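Amidohydrolase (Xanthomonas campestris pv. campestris, PDB 4DZH) probably deaminates adenosine-type substrates such as 5'-methylthioadenosine, as a zinc-binding TIM-barrel hydrolase of the amidohydrolase superfamily. Local coordinates at residues Thr345-Ala349 against Ala350-Arg354; Arg439-Arg442 against Asp443-Arg446. All coordinates share one frame; numbering follows the deposited sequence.

Contact 1 of 2, residues Thr345-Ala349 against Ala350-Arg354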
loop_
_atom_site.group_PDB
_atom_site.type_symbol
_atom_site.label_atom_id
_atom_site.label_comp_id
_atom_site.label_asym_id
_atom_site.label_seq_id
_atom_site.Cartn_x
_atom_site.Cartn_y
_atom_site.Cartn_z
ATOM N N THR A 345 8.783 11.271 -13.387
ATOM C CA THR A 345 7.886 10.947 -14.500
ATOM C C THR A 345 7.874 9.459 -14.852
ATOM O O THR A 345 7.093 9.024 -15.703
ATOM C CB THR A 345 8.222 11.725 -15.810
ATOM O OG1 THR A 345 9.414 11.180 -16.414
ATOM C CG2 THR A 345 8.328 13.236 -15.556
ATOM N N ALA A 346 8.716 8.680 -14.174
ATOM C CA ALA A 346 8.797 7.230 -14.374
ATOM C C ALA A 346 7.464 6.549 -14.065
ATOM O O ALA A 346 6.786 6.961 -13.097
ATOM C CB ALA A 346 9.870 6.646 -13.473
ATOM N N LEU A 347 7.110 5.540 -14.859
ATOM C CA LEU A 347 5.959 4.679 -14.601
ATOM C C LEU A 347 4.747 5.494 -14.157
ATOM O O LEU A 347 4.258 5.371 -13.012
ATOM C CB LEU A 347 6.316 3.624 -13.554
ATOM C CG LEU A 347 6.063 2.194 -14.006
ATOM C CD1 LEU A 347 6.963 1.858 -15.198
ATOM C CD2 LEU A 347 6.276 1.179 -12.885
ATOM N N ASP A 348 4.263 6.343 -15.055
ATOM C CA ASP A 348 3.111 7.184 -14.702
ATOM C C ASP A 348 1.862 6.338 -14.492
ATOM O O ASP A 348 1.864 5.125 -14.730
ATOM C CB ASP A 348 2.884 8.352 -15.689
ATOM C CG ASP A 348 2.516 7.903 -17.115
ATOM O OD1 ASP A 348 2.044 6.777 -17.343
ATOM O OD2 ASP A 348 2.692 8.739 -18.034
ATOM N N ALA A 349 0.790 6.961 -14.021
ATOM C CA ALA A 349 -0.361 6.173 -13.624
ATOM C C ALA A 349 -0.891 5.300 -14.778
ATOM O O ALA A 349 -1.192 4.104 -14.585
ATOM C CB ALA A 349 -1.452 7.074 -13.081
ATOM N N ALA A 350 -1.047 5.907 -15.954
ATOM C CA ALA A 350 -1.537 5.171 -17.120
ATOM C C ALA A 350 -0.637 3.974 -17.489
ATOM O O ALA A 350 -1.145 2.873 -17.784
ATOM C CB ALA A 350 -1.673 6.102 -18.312
ATOM N N THR A 351 0.671 4.202 -17.466
ATOM C CA THR A 351 1.678 3.186 -17.773
ATOM C C THR A 351 1.666 2.064 -16.750
ATOM O O THR A 351 1.773 0.882 -17.089
ATOM C CB THR A 351 3.058 3.829 -17.849
ATOM O OG1 THR A 351 3.055 4.798 -18.916
ATOM C CG2 THR A 351 4.135 2.786 -18.123
ATOM N N THR A 352 1.511 2.433 -15.483
ATOM C CA THR A 352 1.449 1.415 -14.434
ATOM C C THR A 352 0.174 0.572 -14.593
ATOM O O THR A 352 0.209 -0.664 -14.486
ATOM C CB THR A 352 1.508 2.050 -13.012
ATOM O OG1 THR A 352 2.739 2.775 -12.832
ATOM C CG2 THR A 352 1.435 0.945 -11.983
ATOM N N LEU A 353 -0.969 1.227 -14.800
ATOM C CA LEU A 353 -2.210 0.501 -14.996
ATOM C C LEU A 353 -2.120 -0.408 -16.242
ATOM O O LEU A 353 -2.654 -1.537 -16.241
ATOM C CB LEU A 353 -3.417 1.453 -15.047
ATOM C CG LEU A 353 -4.744 0.671 -15.024
ATOM C CD1 LEU A 353 -4.994 -0.022 -13.665
ATOM C CD2 LEU A 353 -5.898 1.614 -15.297
ATOM N N ARG A 354 -1.415 0.074 -17.269
ATOM C CA ARG A 354 -1.199 -0.743 -18.469
ATOM C C ARG A 354 -0.452 -2.035 -18.123
ATOM O O ARG A 354 -0.861 -3.112 -18.541
ATOM C CB ARG A 354 -0.426 0.065 -19.515
ATOM C CG ARG A 354 -0.278 -0.651 -20.893
ATOM C CD ARG A 354 0.223 0.342 -21.932
ATOM N NE ARG A 354 0.442 -0.223 -23.291
ATOM C CZ ARG A 354 -0.520 -0.269 -24.213
ATOM N NH1 ARG A 354 -1.742 0.146 -23.887
ATOM N NH2 ARG A 354 -0.268 -0.734 -25.475
#

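Contact 2 of 2, residues Arg439-Arg442 against Asp443-Arg446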
loop_
_atom_site.group_PDB
_atom_site.type_symbol
_atom_site.label_atom_id
_atom_site.label_comp_id
_atom_site.label_asym_id
_atom_site.label_seq_id
_atom_site.Cartn_x
_atom_site.Cartn_y
_atom_site.Cartn_z
ATOM N N ARG A 439 -8.140 -21.225 9.691
ATOM C CA ARG A 439 -7.813 -21.476 11.096
ATOM C C ARG A 439 -7.343 -22.911 11.375
ATOM O O ARG A 439 -6.432 -23.116 12.199
ATOM C CB ARG A 439 -9.006 -21.134 11.945
ATOM C CG ARG A 439 -9.513 -19.778 11.588
ATOM C CD ARG A 439 -10.592 -19.301 12.524
ATOM N NE ARG A 439 -10.511 -17.856 12.704
ATOM C CZ ARG A 439 -11.570 -17.059 12.839
ATOM N NH1 ARG A 439 -12.794 -17.561 12.789
ATOM N NH2 ARG A 439 -11.411 -15.752 13.027
ATOM N N GLN A 440 -7.931 -23.903 10.681
ATOM C CA GLN A 440 -7.411 -25.256 10.777
ATOM C C GLN A 440 -5.977 -25.313 10.370
ATOM O O GLN A 440 -5.136 -25.874 11.072
ATOM C CB GLN A 440 -8.184 -26.241 9.867
ATOM C CG GLN A 440 -7.473 -27.637 9.845
ATOM C CD GLN A 440 -7.989 -28.555 8.773
ATOM O OE1 GLN A 440 -7.621 -28.439 7.595
ATOM N NE2 GLN A 440 -8.851 -29.474 9.168
ATOM N N TRP A 441 -5.685 -24.755 9.192
ATOM C CA TRP A 441 -4.324 -24.782 8.689
ATOM C C TRP A 441 -3.350 -24.046 9.611
ATOM O O TRP A 441 -2.175 -24.439 9.741
ATOM C CB TRP A 441 -4.295 -24.197 7.280
ATOM C CG TRP A 441 -4.742 -25.223 6.277
ATOM C CD1 TRP A 441 -5.904 -25.236 5.549
ATOM C CD2 TRP A 441 -4.036 -26.409 5.950
ATOM N NE1 TRP A 441 -5.937 -26.375 4.750
ATOM C CE2 TRP A 441 -4.796 -27.099 4.980
ATOM C CE3 TRP A 441 -2.815 -26.955 6.373
ATOM C CZ2 TRP A 441 -4.378 -28.302 4.436
ATOM C CZ3 TRP A 441 -2.392 -28.146 5.830
ATOM C CH2 TRP A 441 -3.175 -28.813 4.869
ATOM N N ARG A 442 -3.850 -22.994 10.240
ATOM C CA ARG A 442 -3.054 -22.210 11.187
ATOM C C ARG A 442 -2.586 -23.115 12.328
ATOM O O ARG A 442 -1.406 -23.150 12.665
ATOM C CB ARG A 442 -3.894 -21.056 11.727
ATOM C CG ARG A 442 -3.083 -19.876 12.246
ATOM C CD ARG A 442 -2.624 -20.170 13.631
ATOM N NE ARG A 442 -3.763 -20.530 14.459
ATOM C CZ ARG A 442 -4.555 -19.629 15.031
ATOM N NH1 ARG A 442 -5.575 -20.013 15.794
ATOM N NH2 ARG A 442 -4.304 -18.330 14.858
ATOM N N ASP A 443 -3.511 -23.899 12.860
ATOM C CA ASP A 443 -3.195 -24.887 13.917
ATOM C C ASP A 443 -2.222 -26.021 13.507
ATOM O O ASP A 443 -1.330 -26.408 14.278
ATOM C CB ASP A 443 -4.479 -25.495 14.458
ATOM C CG ASP A 443 -5.387 -24.464 15.135
ATOM O OD1 ASP A 443 -4.911 -23.382 15.597
ATOM O OD2 ASP A 443 -6.593 -24.745 15.210
ATOM N N ARG A 444 -2.386 -26.536 12.290
ATOM C CA ARG A 444 -1.513 -27.588 11.785
ATOM C C ARG A 444 -0.107 -27.112 11.632
ATOM O O ARG A 444 0.833 -27.810 12.023
ATOM C CB ARG A 444 -1.999 -28.066 10.418
ATOM C CG ARG A 444 -3.238 -28.865 10.503
ATOM C CD ARG A 444 -3.531 -29.495 9.180
ATOM N NE ARG A 444 -4.640 -30.444 9.303
ATOM C CZ ARG A 444 -5.237 -30.997 8.259
ATOM N NH1 ARG A 444 -4.826 -30.721 7.028
ATOM N NH2 ARG A 444 -6.249 -31.820 8.452
ATOM N N ILE A 445 0.040 -25.911 11.054
ATOM C CA ILE A 445 1.351 -25.342 10.849
ATOM C C ILE A 445 2.033 -25.098 12.208
ATOM O O ILE A 445 3.258 -25.299 12.363
ATOM C CB ILE A 445 1.229 -24.053 9.963
ATOM C CG1 ILE A 445 0.776 -24.455 8.542
ATOM C CG2 ILE A 445 2.523 -23.253 9.941
ATOM C CD1 ILE A 445 -0.113 -23.412 7.818
ATOM N N ARG A 446 1.236 -24.679 13.191
ATOM C CA ARG A 446 1.752 -24.365 14.534
ATOM C C ARG A 446 2.513 -25.539 15.166
ATOM O O ARG A 446 3.511 -25.355 15.860
ATOM C CB ARG A 446 0.621 -23.883 15.450
ATOM C CG ARG A 446 0.401 -22.381 15.365
ATOM C CD ARG A 446 -0.588 -21.861 16.413
ATOM N NE ARG A 446 -0.706 -20.398 16.342
ATOM C CZ ARG A 446 -1.709 -19.698 16.863
ATOM N NH1 ARG A 446 -1.723 -18.374 16.743
ATOM N NH2 ARG A 446 -2.701 -20.318 17.500
#

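Contact 1 of 2, residues Thr345-Ala349 against Ala350-Arg354
Asp348 OD1 takes two hydrogen bonds from Thr351, and they reach it from different directions. The backbone N of Thr351 meets Asp348 OD1 at 2.9 Å, close to the line of the carboxylate C-O bond. The hydroxyl OG1 of Thr351 gives its proton to the same Asp348 OD1 at 2.7 Å, but stands above the carboxylate plane, 43° out of it. Asp348 CG sits between its backbone N and carbonyl carbon (chi1 64°), which brings OD1 over the helix start, while the chi1 of Thr351 sets OG1 beside the backbone N. A double grip of this kind should restrict rotation of the carboxylate. Asp348 occupies the N-cap position of helix 349-363, and the bond from Thr351 N is the capping bond, taking up a first-turn amide that has no earlier helical carbonyl to bind; the negative charge probably also suits the positive end of the helix dipole. The main-chain helix bonds start here, with Thr352 N bonded to Asp348 O at 2.8 Å and Leu353 N to Ala349 O at 2.9 Å. Ala349 N is bonded to Asp93 of the second subunit, which also packs on Asp348, so the helix start lies at the dimer interface. Thr352 OG1 turns back over the incoming loop, 3.0 Å from Leu347 O and 3.1 Å from Asp348 O; its one proton could serve either carbonyl. Next to it comes Leu347, whose side chain crosses that of Thr352 at about a right angle and brings CG to 3.6 Å from Thr352 OG1. The CD1 branch of Leu347 reaches the methyl CG2 of Thr351 at 4.2 Å. Beyond them, Ala337 of helix 326-341 packs on Leu347, and Ile402 of helix 397-403 on Ala349 and Thr352.

Contact 2 of 2, residues Arg439-Arg442 against Asp443-Arg446
The guanidinium groups of Arg442 and Arg446 lie flat on one another, centres 3.4 Å apart and planes only 8° from parallel. Arg446 NH2 sits over the middle of the Arg442 group, while Asp443 OD1 stands at its edge, in plane, and accepts from Arg442 NE at 3.3 Å in a salt bridge; a weak bond comes from Arg442 NH1 to the same Asp443 OD1. Bends at chi2 and chi3 fold Arg442 back to meet the extended Arg446. The like charges are probably eased by Asp443, and Arg442 NH2 also bonds the carbonyl of Leu394 of the second subunit.

Across the helix, the Arg444 guanidinium has the Gln440 amide on one face and the Trp441 ring at its edge. The amide stacks with OE1 of Gln440 3.6 Å from Arg444 CZ, whereas the guanidinium stands almost upright on the indole, at 84°. Arg444 NH1 comes over one indole face toward its rim, 3.3 Å from Trp441 CH2. Arg444 CZ, 4.7 Å from the centroid of the six-membered ring of Trp441, makes the cation-pi contact. The indole NE1 is bonded to Asp119, and Phe116 meets the ring edge-to-face. Ile445 CD1 packs at 4.3 Å from Trp441 CB.

Successive i to i+4 backbone bonds, from Asp443 N to Arg439 O through Arg446 N to Arg442 O, run along this alpha-helix, the C-terminal helix 431-447.

Contacts 1 and 2 lie on opposite sides of the chain's centre, with their own centres 40 Å apart and their nearest atoms about 31 Å apart. Both nevertheless touch the second subunit: Asp93 of that subunit meets the start of helix 349-363, while its Leu394 and His395 meet helix 431-447. The two contacts therefore border the dimer interface at separate places. Contact 1 is the closer to a metal, though not in touch with it: the side chain of Thr352 lies about 11 Å from that of Glu289, a magnesium ligand, and about 13 Å from a bound magnesium ion. Contact 2 is remote from the known metal sites.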